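Local coordinates for protein putative efflux transporter (Bacteroides eggerthii, PDB 4L8J) that is probably the periplasmic adaptor (membrane-fusion) subunit of an efflux pump, a member of the HlyD secretion family, at residues V41-N47 with N146-S152. Numbering follows the deposited sequence.
Sequences VSGQIIN and NYQRVNS
Asn146 reaches across to the backbone of Ile46. With chi1 at -163°, CG points away from the backbone N and the amide comes up beside the Ile46-Asn47 peptide. Asn146 ND2 gives a weak hydrogen bond to Ile46 O at 3.4 Å. Tyr147 N makes two weak bonds, one to Ile45 O at 2.9 Å and one to Asn146 OD1. The Tyr147 ring meets Ile46 obliquely, with Tyr147 CE1 4.1 Å from Ile46 CG2. Gln148 contributes backbone: Gln148 O accepts Ile45 N at 2.9 Å. Its side chain starts away from strand 43-47, and OE1 accepts a hydrogen bond from Glu145 N. Arg149 and Gln44 form a non-hydrogen-bonded antiparallel pair. Arg149 CG lies 3.9 Å from Gln44 CB. One terminal atom of the Gln44 amide lies over the centre of a guanidinium face, and the two planes are tilted by 34°. With an alanine here, the Arg149 head is likely to lose its neighbour over one face and be freer to turn. Val150 and Gly43 form the hydrogen-bonded pair. Gly43 N gives to Val150 O at 2.9 Å, and Val150 N gives a straight bond to Gly43 O at 2.8 Å. Val150 CG1 packs 3.8 Å from Ile45 CD1. Ser152 N closes the contact with a weak bond to Ser42 OG. Strand 149-150 edges a four-stranded antiparallel sheet in the barrel-sandwich domain. Strand 43-47 also pairs with strand 61-65, where Ile46 and Asn47 make a classic bulge facing Ala64. Ile45 and Val150 both pack on Ile156, joining this sheet to the other four-stranded sheet, which holds strand 155-161. The helical hairpin 68-95 and 102-127 is inserted between strands 61-65 and 130-132 of this same sheet, as in other membrane-fusion proteins.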
ATOM      1  N   VAL A  41      56.837  18.542  43.294  1.00 47.83           N
ATOM      2  CA  VAL A  41      58.052  18.761  44.095  1.00 48.02           C
ATOM      3  C   VAL A  41      59.222  18.101  43.388  1.00 53.78           C
ATOM      4  O   VAL A  41      59.007  17.257  42.526  1.00 52.73           O
ATOM      5  CB  VAL A  41      57.932  18.279  45.572  1.00 51.27           C
ATOM      6  CG1 VAL A  41      57.035  19.202  46.379  1.00 50.88           C
ATOM      7  CG2 VAL A  41      57.459  16.833  45.677  1.00 50.69           C
ATOM      8  N   SER A  42      60.450  18.471  43.755  1.00 52.74           N
ATOM      9  CA  SER A  42      61.677  17.893  43.212  1.00 54.10           C
ATOM     10  C   SER A  42      62.235  16.886  44.203  1.00 58.73           C
ATOM     11  O   SER A  42      62.072  17.052  45.418  1.00 59.30           O
ATOM     12  CB  SER A  42      62.705  18.985  42.921  1.00 58.88           C
ATOM     13  OG  SER A  42      62.230  19.899  41.944  1.00 68.43           O
ATOM     14  N   GLY A  43      62.870  15.843  43.692  1.00 54.75           N
ATOM     15  CA  GLY A  43      63.452  14.835  44.563  1.00 55.41           C
ATOM     16  C   GLY A  43      63.934  13.604  43.846  1.00 57.91           C
ATOM     17  O   GLY A  43      63.957  13.564  42.615  1.00 57.99           O
ATOM     18  N   GLN A  44      64.344  12.603  44.625  1.00 54.12           N
ATOM     19  CA  GLN A  44      64.806  11.328  44.099  1.00 54.07           C
ATOM     20  C   GLN A  44      63.686  10.265  44.186  1.00 55.07           C
ATOM     21  O   GLN A  44      63.235   9.936  45.289  1.00 53.24           O
ATOM     22  CB  GLN A  44      66.071  10.856  44.852  1.00 56.49           C
ATOM     23  CG  GLN A  44      66.481   9.413  44.517  1.00 63.59           C
ATOM     24  CD  GLN A  44      67.855   9.042  45.009  1.00 80.34           C
ATOM     25  OE1 GLN A  44      68.773   8.845  44.205  1.00 76.89           O
ATOM     26  NE2 GLN A  44      68.021   8.884  46.332  1.00 62.11           N
ATOM     27  N   ILE A  45      63.292   9.686  43.037  1.00 51.52           N
ATOM     28  CA  ILE A  45      62.299   8.597  43.008  1.00 50.37           C
ATOM     29  C   ILE A  45      62.866   7.430  43.814  1.00 53.35           C
ATOM     30  O   ILE A  45      64.030   7.102  43.647  1.00 55.14           O
ATOM     31  CB  ILE A  45      61.926   8.193  41.548  1.00 53.09           C
ATOM     32  CG1 ILE A  45      61.130   9.334  40.867  1.00 53.08           C
ATOM     33  CG2 ILE A  45      61.107   6.878  41.510  1.00 52.20           C
ATOM     34  CD1 ILE A  45      61.212   9.353  39.400  1.00 55.77           C
ATOM     35  N   ILE A  46      62.099   6.885  44.759  1.00 47.85           N
ATOM     36  CA  ILE A  46      62.531   5.733  45.566  1.00 47.59           C
ATOM     37  C   ILE A  46      61.555   4.567  45.356  1.00 48.99           C
ATOM     38  O   ILE A  46      61.783   3.461  45.846  1.00 48.73           O
ATOM     39  CB  ILE A  46      62.695   6.069  47.053  1.00 51.23           C
ATOM     40  CG1 ILE A  46      61.396   6.689  47.645  1.00 50.13           C
ATOM     41  CG2 ILE A  46      63.970   6.922  47.278  1.00 52.87           C
ATOM     42  CD1 ILE A  46      61.215   6.496  49.185  1.00 62.30           C
ATOM     43  N   ASN A  47      60.435   4.845  44.671  1.00 44.06           N
ATOM     44  CA  ASN A  47      59.438   3.828  44.366  1.00 43.45           C
ATOM     45  C   ASN A  47      58.773   4.156  43.035  1.00 45.34           C
ATOM     46  O   ASN A  47      58.333   5.279  42.824  1.00 42.48           O
ATOM     47  CB  ASN A  47      58.408   3.690  45.498  1.00 43.23           C
ATOM     48  CG  ASN A  47      57.566   2.435  45.417  1.00 52.01           C
ATOM     49  OD1 ASN A  47      57.775   1.576  44.580  1.00 44.82           O
ATOM     50  ND2 ASN A  47      56.588   2.297  46.282  1.00 41.44           N
ATOM     51  N   ASN A 146      63.693   4.025  38.676  1.00 58.82           N
ATOM     52  CA  ASN A 146      63.727   4.148  40.129  1.00 59.46           C
ATOM     53  C   ASN A 146      65.121   4.619  40.564  1.00 65.50           C
ATOM     54  O   ASN A 146      66.091   4.378  39.853  1.00 66.81           O
ATOM     55  CB  ASN A 146      63.322   2.847  40.819  1.00 59.97           C
ATOM     56  CG  ASN A 146      62.952   3.024  42.278  1.00 74.21           C
ATOM     57  OD1 ASN A 146      62.859   4.141  42.775  1.00 53.06           O
ATOM     58  ND2 ASN A 146      62.711   1.928  42.999  1.00 67.84           N
ATOM     59  N   TYR A 147      65.191   5.374  41.677  1.00 62.45           N
ATOM     60  CA  TYR A 147      66.388   5.997  42.276  1.00 63.51           C
ATOM     61  C   TYR A 147      66.960   7.121  41.361  1.00 67.11           C
ATOM     62  O   TYR A 147      68.047   7.631  41.628  1.00 68.89           O
ATOM     63  CB  TYR A 147      67.462   4.973  42.732  1.00 65.96           C
ATOM     64  CG  TYR A 147      66.979   4.091  43.869  1.00 68.54           C
ATOM     65  CD1 TYR A 147      66.918   4.572  45.175  1.00 70.36           C
ATOM     66  CD2 TYR A 147      66.500   2.805  43.627  1.00 70.28           C
ATOM     67  CE1 TYR A 147      66.447   3.775  46.223  1.00 71.90           C
ATOM     68  CE2 TYR A 147      66.014   2.003  44.663  1.00 71.85           C
ATOM     69  CZ  TYR A 147      65.999   2.487  45.963  1.00 81.70           C
ATOM     70  OH  TYR A 147      65.539   1.692  46.990  1.00 81.42           O
ATOM     71  N   GLN A 148      66.183   7.563  40.351  1.00 60.71           N
ATOM     72  CA  GLN A 148      66.522   8.694  39.473  1.00 60.11           C
ATOM     73  C   GLN A 148      66.003  10.005  40.116  1.00 64.97           C
ATOM     74  O   GLN A 148      64.903  10.035  40.683  1.00 61.30           O
ATOM     75  CB  GLN A 148      65.922   8.485  38.067  1.00 60.01           C
ATOM     76  CG  GLN A 148      65.929   9.685  37.102  1.00 59.33           C
ATOM     77  CD  GLN A 148      65.472   9.329  35.697  1.00 76.73           C
ATOM     78  OE1 GLN A 148      65.373   8.155  35.311  1.00 75.02           O
ATOM     79  NE2 GLN A 148      65.209  10.337  34.876  1.00 65.49           N
ATOM     80  N   ARG A 149      66.807  11.079  40.019  1.00 64.36           N
ATOM     81  CA  ARG A 149      66.484  12.404  40.555  1.00 63.33           C
ATOM     82  C   ARG A 149      65.711  13.190  39.497  1.00 67.36           C
ATOM     83  O   ARG A 149      66.080  13.168  38.316  1.00 68.69           O
ATOM     84  CB  ARG A 149      67.767  13.134  41.012  1.00 63.42           C
ATOM     85  CG  ARG A 149      68.438  12.449  42.202  1.00 66.54           C
ATOM     86  CD  ARG A 149      69.697  13.154  42.684  1.00 71.41           C
ATOM     87  NE  ARG A 149      70.148  12.644  43.984  1.00 74.72           N
ATOM     88  CZ  ARG A 149      71.026  11.653  44.143  1.00 96.48           C
ATOM     89  NH1 ARG A 149      71.556  11.048  43.086  1.00 90.64           N
ATOM     90  NH2 ARG A 149      71.378  11.258  45.362  1.00 78.78           N
ATOM     91  N   VAL A 150      64.582  13.802  39.907  1.00 61.45           N
ATOM     92  CA  VAL A 150      63.677  14.551  39.026  1.00 60.32           C
ATOM     93  C   VAL A 150      63.310  15.912  39.629  1.00 65.52           C
ATOM     94  O   VAL A 150      63.407  16.105  40.844  1.00 64.83           O
ATOM     95  CB  VAL A 150      62.370  13.758  38.674  1.00 62.12           C
ATOM     96  CG1 VAL A 150      62.671  12.500  37.867  1.00 61.79           C
ATOM     97  CG2 VAL A 150      61.540  13.432  39.922  1.00 61.03           C
ATOM     98  N   ASN A 151      62.812  16.817  38.768  1.00 63.52           N
ATOM     99  CA  ASN A 151      62.326  18.146  39.128  1.00 63.72           C
ATOM    100  C   ASN A 151      60.803  18.177  39.028  1.00 68.60           C
ATOM    101  O   ASN A 151      60.200  17.206  38.566  1.00 69.03           O
ATOM    102  CB  ASN A 151      62.933  19.211  38.189  1.00 66.65           C
ATOM    103  CG  ASN A 151      64.441  19.238  38.147  1.00 94.37           C
ATOM    104  OD1 ASN A 151      65.116  19.452  39.162  1.00 88.32           O
ATOM    105  ND2 ASN A 151      64.999  19.040  36.957  1.00 87.49           N
ATOM    106  N   SER A 152      60.179  19.294  39.430  1.00 64.24           N
ATOM    107  CA  SER A 152      58.737  19.473  39.294  1.00 63.26           C
ATOM    108  C   SER A 152      58.407  19.603  37.829  1.00 66.01           C
ATOM    109  O   SER A 152      59.212  20.147  37.069  1.00 67.47           O
ATOM    110  CB  SER A 152      58.267  20.713  40.046  1.00 66.45           C
ATOM    111  OG  SER A 152      58.612  20.613  41.415  1.00 78.72           O
TER